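Local atomic coordinates of 3-hydroxyacyl-thioester dehydratase X (Mycobacterium tuberculosis, PDB entry 4OOB), a protein that catalyses the reversible hydration of trans-2-enoyl-CoA to (3R)-3-hydroxyacyl-CoA, accepting a broad range of chain lengths with a preference for C8 to C12 substrates. Residues Pro40-Phe45 / Val212-Arg217. Residues are numbered along the deposited sequence; the frame is centred on the assembly and turned at random.
Sequences PLTYPF and VRYSVR
L41 meets Y214 across a CA–CA gap of 8.5 Å, where the type I beta turn P40–Y43, leading into helix 43–57, faces one side of strand 212–218. In this hotdog fold an antiparallel sheet wraps helix 43–57, and the contact illustrates how the approach to such a helix meets strand 212–218 through side chains alone, with no hydrogen bond between the two segments; the turn's polar tie to the sheet is made on another strand, where L41 O is hydrogen-bonded to W119 NE1. The turn is closed by Y43 N donating to P40 O at 2.9 Å. L41 supplies both methyls: CD1 rests on V212 CG1 at 3.8 Å, while CD2 settles against Y214 CB, also at 3.8 Å, and reaches obliquely toward the start of the ring. Extending CG away from the backbone N (chi1 174°) carries this fork across to the strand, between two residues on the same side of it; I75 and Q77 of neighbouring strand 69–77 also touch L41. The Y214 ring is packed on more than one side. V216 CG2 sits over one face, 3.4 Å from the ring plane and nearer the periphery than the centre, and the phenol OH is hydrogen-bonded to A197 O. T42 divides its two branches: OG1 pairs with the hydroxyl of Y27, leaving the methyl for the strand. That methyl, CG2, meets the ring edge almost level with it, 3.7 Å from Y214 CE2.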
loop_
_atom_site.group_PDB
_atom_site.type_symbol
_atom_site.label_atom_id
_atom_site.label_comp_id
_atom_site.label_asym_id
_atom_site.label_seq_id
_atom_site.Cartn_x
_atom_site.Cartn_y
_atom_site.Cartn_z
ATOM N N PRO A 40 -6.693 -10.024 -5.900
ATOM C CA PRO A 40 -5.682 -9.136 -6.449
ATOM C C PRO A 40 -4.370 -9.150 -5.666
ATOM O O PRO A 40 -4.355 -9.269 -4.465
ATOM C CB PRO A 40 -6.324 -7.755 -6.315
ATOM C CG PRO A 40 -7.804 -8.011 -6.198
ATOM C CD PRO A 40 -7.884 -9.297 -5.435
ATOM N N LEU A 41 -3.270 -8.980 -6.382
ATOM C CA LEU A 41 -1.923 -9.082 -5.811
ATOM C C LEU A 41 -1.749 -8.295 -4.525
ATOM O O LEU A 41 -1.137 -8.782 -3.610
ATOM C CB LEU A 41 -0.900 -8.630 -6.870
ATOM C CG LEU A 41 0.551 -8.522 -6.448
ATOM C CD1 LEU A 41 1.157 -9.864 -6.059
ATOM C CD2 LEU A 41 1.371 -7.850 -7.557
ATOM N N THR A 42 -2.288 -7.071 -4.472
ATOM C CA THR A 42 -2.165 -6.181 -3.286
ATOM C C THR A 42 -3.223 -6.405 -2.160
ATOM O O THR A 42 -3.144 -5.785 -1.109
ATOM C CB THR A 42 -2.250 -4.685 -3.736
ATOM O OG1 THR A 42 -3.446 -4.464 -4.515
ATOM C CG2 THR A 42 -1.035 -4.322 -4.550
ATOM N N TYR A 43 -4.214 -7.279 -2.397
ATOM C CA TYR A 43 -5.354 -7.369 -1.501
ATOM C C TYR A 43 -4.978 -7.868 -0.088
ATOM O O TYR A 43 -5.584 -7.447 0.892
ATOM C CB TYR A 43 -6.495 -8.217 -2.109
ATOM C CG TYR A 43 -7.549 -8.525 -1.073
ATOM C CD1 TYR A 43 -8.476 -7.572 -0.740
ATOM C CD2 TYR A 43 -7.576 -9.737 -0.389
ATOM C CE1 TYR A 43 -9.405 -7.801 0.236
ATOM C CE2 TYR A 43 -8.518 -9.978 0.584
ATOM C CZ TYR A 43 -9.413 -8.983 0.904
ATOM O OH TYR A 43 -10.388 -9.127 1.873
ATOM N N PRO A 44 -3.983 -8.778 0.009
ATOM C CA PRO A 44 -3.648 -9.283 1.331
ATOM C C PRO A 44 -3.042 -8.218 2.225
ATOM O O PRO A 44 -2.976 -8.427 3.436
ATOM C CB PRO A 44 -2.650 -10.423 1.049
ATOM C CG PRO A 44 -3.004 -10.860 -0.314
ATOM C CD PRO A 44 -3.406 -9.622 -1.058
ATOM N N PHE A 45 -2.665 -7.073 1.661
ATOM C CA PHE A 45 -2.372 -5.940 2.507
ATOM C C PHE A 45 -3.607 -5.577 3.328
ATOM O O PHE A 45 -3.520 -5.420 4.554
ATOM C CB PHE A 45 -1.858 -4.701 1.733
ATOM C CG PHE A 45 -1.550 -3.529 2.629
ATOM C CD1 PHE A 45 -0.247 -3.283 3.081
ATOM C CD2 PHE A 45 -2.537 -2.664 3.023
ATOM C CE1 PHE A 45 0.041 -2.204 3.912
ATOM C CE2 PHE A 45 -2.264 -1.592 3.885
ATOM C CZ PHE A 45 -0.969 -1.339 4.299
ATOM N N VAL A 212 5.212 -13.416 -8.591
ATOM C CA VAL A 212 5.614 -12.055 -8.963
ATOM C C VAL A 212 5.993 -11.212 -7.758
ATOM O O VAL A 212 5.465 -11.412 -6.655
ATOM C CB VAL A 212 4.482 -11.379 -9.832
ATOM C CG1 VAL A 212 3.235 -11.080 -9.041
ATOM C CG2 VAL A 212 4.953 -10.115 -10.510
ATOM N N ARG A 213 6.911 -10.271 -7.973
ATOM C CA ARG A 213 7.352 -9.319 -6.928
ATOM C C ARG A 213 6.927 -7.900 -7.346
ATOM O O ARG A 213 7.088 -7.487 -8.514
ATOM C CB ARG A 213 8.902 -9.395 -6.679
ATOM C CG ARG A 213 9.431 -8.480 -5.534
ATOM C CD ARG A 213 10.950 -8.543 -5.257
ATOM N N TYR A 214 6.359 -7.160 -6.396
ATOM C CA TYR A 214 5.897 -5.791 -6.611
ATOM C C TYR A 214 6.515 -4.868 -5.544
ATOM O O TYR A 214 6.202 -4.973 -4.371
ATOM C CB TYR A 214 4.355 -5.795 -6.569
ATOM C CG TYR A 214 3.651 -4.449 -6.781
ATOM C CD1 TYR A 214 4.144 -3.503 -7.700
ATOM C CD2 TYR A 214 2.508 -4.145 -6.098
ATOM C CE1 TYR A 214 3.497 -2.294 -7.908
ATOM C CE2 TYR A 214 1.857 -2.940 -6.306
ATOM C CZ TYR A 214 2.351 -2.011 -7.208
ATOM O OH TYR A 214 1.704 -0.790 -7.401
ATOM N N SER A 215 7.417 -3.996 -5.979
ATOM C CA SER A 215 8.140 -3.034 -5.135
ATOM C C SER A 215 7.737 -1.625 -5.434
ATOM O O SER A 215 7.846 -1.167 -6.564
ATOM C CB SER A 215 9.638 -3.118 -5.391
ATOM O OG SER A 215 10.095 -4.381 -4.937
ATOM N N VAL A 216 7.274 -0.947 -4.400
ATOM C CA VAL A 216 6.766 0.376 -4.505
ATOM C C VAL A 216 7.544 1.270 -3.561
ATOM O O VAL A 216 7.749 0.973 -2.386
ATOM C CB VAL A 216 5.264 0.432 -4.119
ATOM C CG1 VAL A 216 4.757 1.864 -4.151
ATOM C CG2 VAL A 216 4.440 -0.409 -5.079
ATOM N N ARG A 217 7.923 2.400 -4.097
ATOM C CA ARG A 217 8.520 3.483 -3.332
ATOM C C ARG A 217 7.540 4.673 -3.355
ATOM O O ARG A 217 7.194 5.153 -4.442
ATOM C CB ARG A 217 9.843 3.849 -4.027
ATOM C CG ARG A 217 11.010 4.176 -3.127
ATOM C CD ARG A 217 10.753 5.433 -2.278
ATOM N NE ARG A 217 11.358 5.278 -0.942
ATOM C CZ ARG A 217 11.106 6.037 0.122
ATOM N NH1 ARG A 217 10.254 7.053 0.055
ATOM N NH2 ARG A 217 11.718 5.756 1.263
#